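Local coordinates for mitochondrial dynamics protein MID49 (PDB 4WOY) that recruits the fission mediator Drp1 (DNM1L) to the mitochondrial outer membrane, regulates its GTPase activity and is required for mitochondrial fission, at residues H68-A73 with D208-E213; M180-A185 with N203-D208. The protein carries 1 engineered substitution. One frame throughout, in Å; residues are numbered along the deposited sequence.

How the contacts relate
Both contacts lie within the MID51-like domain and meet at Asp208, where strand 205-208 gives way to helix 210-224. Contact 1 is partly buried and polar: an arginine reaches from strand 69-74 to a carboxylate and an aromatic ring at the start of that helix. Contact 2, about 11 Å away between centres, is fully buried and apolar, with one tryptophan set against the end of strand 173-182. The other two strands, 69-74 and 173-182, run parallel as neighbours in the same sheet, and Ala73 O and Val181 N, 3.0 Å apart, probably form a hydrogen bond between the two contacts. Contact 1 is thus charge pairing and capping where the helix begins, contact 2 ring and methyl packing in the buried interior.

Contact 1: H68-A73 with D208-E213; sequences HVRLLA and DLYPVE
Arg70 of the strand 69-73 and Tyr210 at the start of the helix 210-213 are the facing positions, yet their CA atoms stay 10.5 Å apart. The backbones never touch, and the long Arg70 side chain bridges the distance. Its chain bends at chi2 and chi3 and delivers the guanidinium end-on to Asp208, which approaches from the opposite direction. NH2 of Arg70 lies 2.6 Å from Asp208 OD2, on the syn side of the carboxylate, while NH1 of Arg70 donates to Asp208 OD1 at 3.1 Å. This two-pronged salt bridge is twisted: the two planes are 41° apart, and OD1 is met from above the carboxylate plane.

From the other face of that plane, Tyr210 N donates to Asp208 OD1 at 3.2 Å, a capping bond where the helix begins. With CG anti to the backbone N (chi1 174°), Asp208 holds its carboxylate between the arginine and this backbone amide. Tyr210 also lies over the guanidinium: CD2 of its ring is 3.8 Å from Arg70 CZ, with the planes 31° apart. Pro211 adds a lighter contact, its CG 4.0 Å from Arg70 NH2. The phenol end of Tyr210 points to Asp59, with which its OH is hydrogen-bonded, and Leu191 of strand 191-193 packs on both Arg70 and Asp208. Altogether this is a buried aspartate capping a helix start while salt-bridged to a sheet arginine, in a domain of the nucleotidyltransferase fold class.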
loop_
_atom_site.group_PDB
_atom_site.type_symbol
_atom_site.label_atom_id
_atom_site.label_comp_id
_atom_site.label_asym_id
_atom_site.label_seq_id
_atom_site.Cartn_x
_atom_site.Cartn_y
_atom_site.Cartn_z
ATOM N N HIS A 68 0.231 3.677 -6.282
ATOM C CA HIS A 68 -1.115 4.146 -5.988
ATOM C C HIS A 68 -1.063 5.252 -4.953
ATOM O O HIS A 68 -0.111 5.357 -4.169
ATOM C CB HIS A 68 -2.001 3.018 -5.449
ATOM C CG HIS A 68 -2.383 2.014 -6.479
ATOM N ND1 HIS A 68 -2.045 2.143 -7.806
ATOM C CD2 HIS A 68 -3.080 0.850 -6.380
ATOM C CE1 HIS A 68 -2.508 1.108 -8.486
ATOM N NE2 HIS A 68 -3.145 0.316 -7.639
ATOM N N VAL A 69 -2.086 6.088 -4.973
ATOM C CA VAL A 69 -2.287 7.082 -3.953
ATOM C C VAL A 69 -3.400 6.553 -3.041
ATOM O O VAL A 69 -4.518 6.258 -3.500
ATOM C CB VAL A 69 -2.641 8.432 -4.563
ATOM C CG1 VAL A 69 -2.881 9.487 -3.467
ATOM C CG2 VAL A 69 -1.556 8.843 -5.556
ATOM N N ARG A 70 -3.078 6.385 -1.761
ATOM C CA ARG A 70 -4.054 5.843 -0.822
ATOM C C ARG A 70 -5.092 6.895 -0.437
ATOM O O ARG A 70 -4.762 8.046 -0.134
ATOM C CB ARG A 70 -3.354 5.279 0.419
ATOM C CG ARG A 70 -1.937 4.826 0.130
ATOM C CD ARG A 70 -1.488 3.604 0.924
ATOM N NE ARG A 70 -1.809 3.688 2.338
ATOM C CZ ARG A 70 -1.800 2.638 3.150
ATOM N NH1 ARG A 70 -1.469 1.433 2.692
ATOM N NH2 ARG A 70 -2.123 2.792 4.421
ATOM N N LEU A 71 -6.356 6.501 -0.522
ATOM C CA LEU A 71 -7.446 7.305 -0.019
ATOM C C LEU A 71 -8.084 6.502 1.126
ATOM O O LEU A 71 -8.831 5.530 0.904
ATOM C CB LEU A 71 -8.432 7.625 -1.133
ATOM C CG LEU A 71 -9.368 8.789 -0.859
ATOM C CD1 LEU A 71 -8.530 9.991 -0.473
ATOM C CD2 LEU A 71 -10.217 9.101 -2.079
ATOM N N LEU A 72 -7.738 6.898 2.350
ATOM C CA LEU A 72 -8.154 6.189 3.552
ATOM C C LEU A 72 -9.511 6.687 4.003
ATOM O O LEU A 72 -9.697 7.887 4.154
ATOM C CB LEU A 72 -7.151 6.386 4.680
ATOM C CG LEU A 72 -5.709 5.950 4.479
ATOM C CD1 LEU A 72 -4.992 5.862 5.820
ATOM C CD2 LEU A 72 -5.646 4.634 3.724
ATOM N N ALA A 73 -10.454 5.760 4.175
ATOM C CA ALA A 73 -11.770 6.045 4.745
ATOM C C ALA A 73 -11.921 5.256 6.061
ATOM O O ALA A 73 -12.260 4.071 6.046
ATOM C CB ALA A 73 -12.893 5.698 3.748
ATOM N N ASP A 208 -2.472 -4.031 6.926
ATOM C CA ASP A 208 -1.683 -3.043 6.235
ATOM C C ASP A 208 -0.572 -2.534 7.144
ATOM O O ASP A 208 -0.837 -1.815 8.102
ATOM C CB ASP A 208 -2.563 -1.889 5.787
ATOM C CG ASP A 208 -1.752 -0.749 5.189
ATOM O OD1 ASP A 208 -0.786 -1.053 4.462
ATOM O OD2 ASP A 208 -2.068 0.431 5.469
ATOM N N LEU A 209 0.664 -2.927 6.842
ATOM C CA LEU A 209 1.821 -2.505 7.631
ATOM C C LEU A 209 2.490 -1.239 7.085
ATOM O O LEU A 209 3.493 -0.778 7.641
ATOM C CB LEU A 209 2.857 -3.625 7.732
ATOM C CG LEU A 209 2.370 -4.857 8.508
ATOM C CD1 LEU A 209 3.421 -5.981 8.579
ATOM C CD2 LEU A 209 1.871 -4.461 9.909
ATOM N N TYR A 210 1.936 -0.676 6.016
ATOM C CA TYR A 210 2.577 0.451 5.354
ATOM C C TYR A 210 2.891 1.642 6.318
ATOM O O TYR A 210 4.017 2.127 6.322
ATOM C CB TYR A 210 1.725 0.920 4.157
ATOM C CG TYR A 210 2.234 2.205 3.537
ATOM C CD1 TYR A 210 3.193 2.180 2.519
ATOM C CD2 TYR A 210 1.782 3.441 3.991
ATOM C CE1 TYR A 210 3.677 3.344 1.961
ATOM C CE2 TYR A 210 2.261 4.605 3.447
ATOM C CZ TYR A 210 3.205 4.556 2.427
ATOM O OH TYR A 210 3.679 5.730 1.908
ATOM N N PRO A 211 1.923 2.088 7.148
ATOM C CA PRO A 211 2.230 3.217 8.050
ATOM C C PRO A 211 3.352 2.929 9.050
ATOM O O PRO A 211 4.126 3.823 9.389
ATOM C CB PRO A 211 0.907 3.448 8.795
ATOM C CG PRO A 211 -0.142 2.895 7.887
ATOM C CD PRO A 211 0.506 1.669 7.273
ATOM N N VAL A 212 3.420 1.698 9.542
ATOM C CA VAL A 212 4.466 1.308 10.484
ATOM C C VAL A 212 5.833 1.281 9.813
ATOM O O VAL A 212 6.818 1.754 10.376
ATOM C CB VAL A 212 4.184 -0.079 11.087
ATOM C CG1 VAL A 212 5.304 -0.480 12.025
ATOM C CG2 VAL A 212 2.850 -0.086 11.801
ATOM N N GLU A 213 5.867 0.716 8.606
ATOM C CA GLU A 213 7.086 0.579 7.813
ATOM C C GLU A 213 7.666 1.930 7.426
ATOM O O GLU A 213 8.873 2.146 7.537
ATOM C CB GLU A 213 6.828 -0.260 6.551
ATOM C CG GLU A 213 6.442 -1.697 6.848
ATOM C CD GLU A 213 5.865 -2.440 5.644
ATOM O OE1 GLU A 213 5.344 -1.792 4.716
ATOM O OE2 GLU A 213 5.906 -3.685 5.655
#

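Contact 2: M180-A185 with N203-D208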
loop_
_atom_site.group_PDB
_atom_site.type_symbol
_atom_site.label_atom_id
_atom_site.label_comp_id
_atom_site.label_asym_id
_atom_site.label_seq_id
_atom_site.Cartn_x
_atom_site.Cartn_y
_atom_site.Cartn_z
ATOM N N MET A 180 -11.149 1.433 2.850
ATOM C CA MET A 180 -11.880 1.476 4.133
ATOM C C MET A 180 -11.022 0.795 5.199
ATOM O O MET A 180 -10.590 -0.342 5.017
ATOM C CB MET A 180 -13.257 0.806 4.033
ATOM C CG MET A 180 -14.313 1.648 3.284
ATOM S SD MET A 180 -15.860 0.784 2.963
ATOM C CE MET A 180 -15.320 -0.611 1.975
ATOM N N VAL A 181 -10.736 1.492 6.287
ATOM C CA VAL A 181 -9.744 0.996 7.220
ATOM C C VAL A 181 -10.230 1.024 8.664
ATOM O O VAL A 181 -11.094 1.841 9.022
ATOM C CB VAL A 181 -8.424 1.787 7.082
ATOM C CG1 VAL A 181 -7.906 1.717 5.637
ATOM C CG2 VAL A 181 -8.604 3.242 7.493
ATOM N N VAL A 182 -9.717 0.080 9.466
ATOM C CA VAL A 182 -9.902 0.092 10.930
ATOM C C VAL A 182 -8.494 0.079 11.586
ATOM O O VAL A 182 -7.523 -0.405 10.958
ATOM C CB VAL A 182 -10.775 -1.105 11.429
ATOM C CG1 VAL A 182 -12.096 -1.184 10.675
ATOM C CG2 VAL A 182 -10.061 -2.388 11.279
ATOM N N PRO A 183 -8.370 0.588 12.844
ATOM C CA PRO A 183 -7.062 0.827 13.500
ATOM C C PRO A 183 -6.108 -0.353 13.775
ATOM O O PRO A 183 -4.928 -0.082 13.960
ATOM C CB PRO A 183 -7.456 1.474 14.836
ATOM C CG PRO A 183 -8.733 2.173 14.546
ATOM C CD PRO A 183 -9.463 1.246 13.583
ATOM N N GLY A 184 -6.555 -1.595 13.831
ATOM C CA GLY A 184 -5.623 -2.727 13.937
ATOM C C GLY A 184 -4.522 -2.860 15.008
ATOM O O GLY A 184 -3.931 -3.940 15.143
ATOM N N ALA A 185 -4.254 -1.798 15.766
ATOM C CA ALA A 185 -3.335 -1.841 16.913
ATOM C C ALA A 185 -3.423 -0.549 17.729
ATOM O O ALA A 185 -3.653 0.538 17.187
ATOM C CB ALA A 185 -1.884 -2.082 16.474
ATOM N N ASN A 203 -14.550 -12.223 4.045
ATOM C CA ASN A 203 -15.033 -11.617 5.271
ATOM C C ASN A 203 -13.854 -11.022 6.072
ATOM O O ASN A 203 -14.003 -10.013 6.744
ATOM C CB ASN A 203 -15.806 -12.648 6.099
ATOM C CG ASN A 203 -17.068 -13.135 5.392
ATOM O OD1 ASN A 203 -17.752 -12.366 4.711
ATOM N ND2 ASN A 203 -17.359 -14.430 5.527
ATOM N N LEU A 204 -12.669 -11.606 5.941
ATOM C CA LEU A 204 -11.502 -11.094 6.647
ATOM C C LEU A 204 -10.955 -9.786 6.055
ATOM O O LEU A 204 -11.106 -9.515 4.862
ATOM C CB LEU A 204 -10.391 -12.142 6.681
ATOM C CG LEU A 204 -10.793 -13.446 7.381
ATOM C CD1 LEU A 204 -9.658 -14.430 7.376
ATOM C CD2 LEU A 204 -11.261 -13.198 8.800
ATOM N N TRP A 205 -10.332 -8.993 6.922
ATOM C CA TRP A 205 -9.660 -7.743 6.569
ATOM C C TRP A 205 -8.193 -8.013 6.240
ATOM O O TRP A 205 -7.630 -9.003 6.700
ATOM C CB TRP A 205 -9.769 -6.743 7.728
ATOM C CG TRP A 205 -11.172 -6.344 7.936
ATOM C CD1 TRP A 205 -12.208 -7.147 8.321
ATOM C CD2 TRP A 205 -11.728 -5.051 7.714
ATOM N NE1 TRP A 205 -13.376 -6.430 8.352
ATOM C CE2 TRP A 205 -13.111 -5.143 7.990
ATOM C CE3 TRP A 205 -11.190 -3.822 7.317
ATOM C CZ2 TRP A 205 -13.955 -4.054 7.882
ATOM C CZ3 TRP A 205 -12.027 -2.750 7.208
ATOM C CH2 TRP A 205 -13.401 -2.865 7.492
ATOM N N LEU A 206 -7.576 -7.146 5.442
ATOM C CA LEU A 206 -6.182 -7.331 5.099
ATOM C C LEU A 206 -5.292 -6.440 6.001
ATOM O O LEU A 206 -5.559 -5.251 6.218
ATOM C CB LEU A 206 -5.978 -7.006 3.628
ATOM C CG LEU A 206 -4.616 -7.268 3.014
ATOM C CD1 LEU A 206 -4.475 -8.769 2.809
ATOM C CD2 LEU A 206 -4.506 -6.539 1.719
ATOM N N GLN A 207 -4.235 -7.014 6.544
ATOM C CA GLN A 207 -3.339 -6.225 7.367
ATOM C C GLN A 207 -2.547 -5.276 6.490
ATOM O O GLN A 207 -1.988 -5.668 5.467
ATOM C CB GLN A 207 -2.372 -7.103 8.149
ATOM C CG GLN A 207 -1.402 -6.300 8.989
ATOM C CD GLN A 207 -0.382 -7.169 9.693
ATOM O OE1 GLN A 207 0.348 -7.941 9.058
ATOM N NE2 GLN A 207 -0.342 -7.072 11.018
ATOM N N ASP A 208 -2.472 -4.031 6.926
ATOM C CA ASP A 208 -1.683 -3.043 6.235
ATOM C C ASP A 208 -0.572 -2.534 7.144
ATOM O O ASP A 208 -0.837 -1.815 8.102
ATOM C CB ASP A 208 -2.563 -1.889 5.787
ATOM C CG ASP A 208 -1.752 -0.749 5.189
ATOM O OD1 ASP A 208 -0.786 -1.053 4.462
ATOM O OD2 ASP A 208 -2.068 0.431 5.469
#
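The indole of Trp205 meets Val182 on one face and the backbone of Met180 and Val181 at its edge. Over the face sits CG1 of Val182, 4.2 Å from the centroid of the six-membered ring and 28° off the ring normal, a CH-pi contact. This methyl stands 3.8 Å from both CZ3 and CH2 of Trp205, so it rests toward the far rim of the benzo ring and not over its middle. At the edge, Trp205 CZ3 comes within 3.6 Å of Met180 O, and the same carbon lies 4.4 Å from Val181 CA. The ring therefore reaches the strand with the CZ3-CH2 side of its benzo part, with the backbone at its edge, met by CZ3 alone, and the valine methyl over one face.

Trp205 places its CG beside the backbone N, anti to the carbonyl carbon (chi1 -66°), which sends the indole toward the strand 180-182, and chi2 turns its benzo part to the strand. Val182 likewise holds CG1 beside its backbone N, and the two side chains cross at about a right angle. Met180 takes part through its backbone oxygen, while its side chain stays 4.9 Å or more from the other segment. At the opposite end of the indole, NE1 of Trp205 is hydrogen-bonded to the backbone oxygen of Leu124, which fixes how the ring can turn. The strands themselves are not paired: the nearest CA atoms, those of Val181 and Trp205, are 8.8 Å apart, and the strand directions differ by 73°.

Strand 191-193 lies between them in the sheet, with Leu192 touching both Val182 and Trp205. Val100 of strand 97-102 also packs on the tryptophan, and helix 126-139 closes in through Leu129, which touches both Met180 and Trp205.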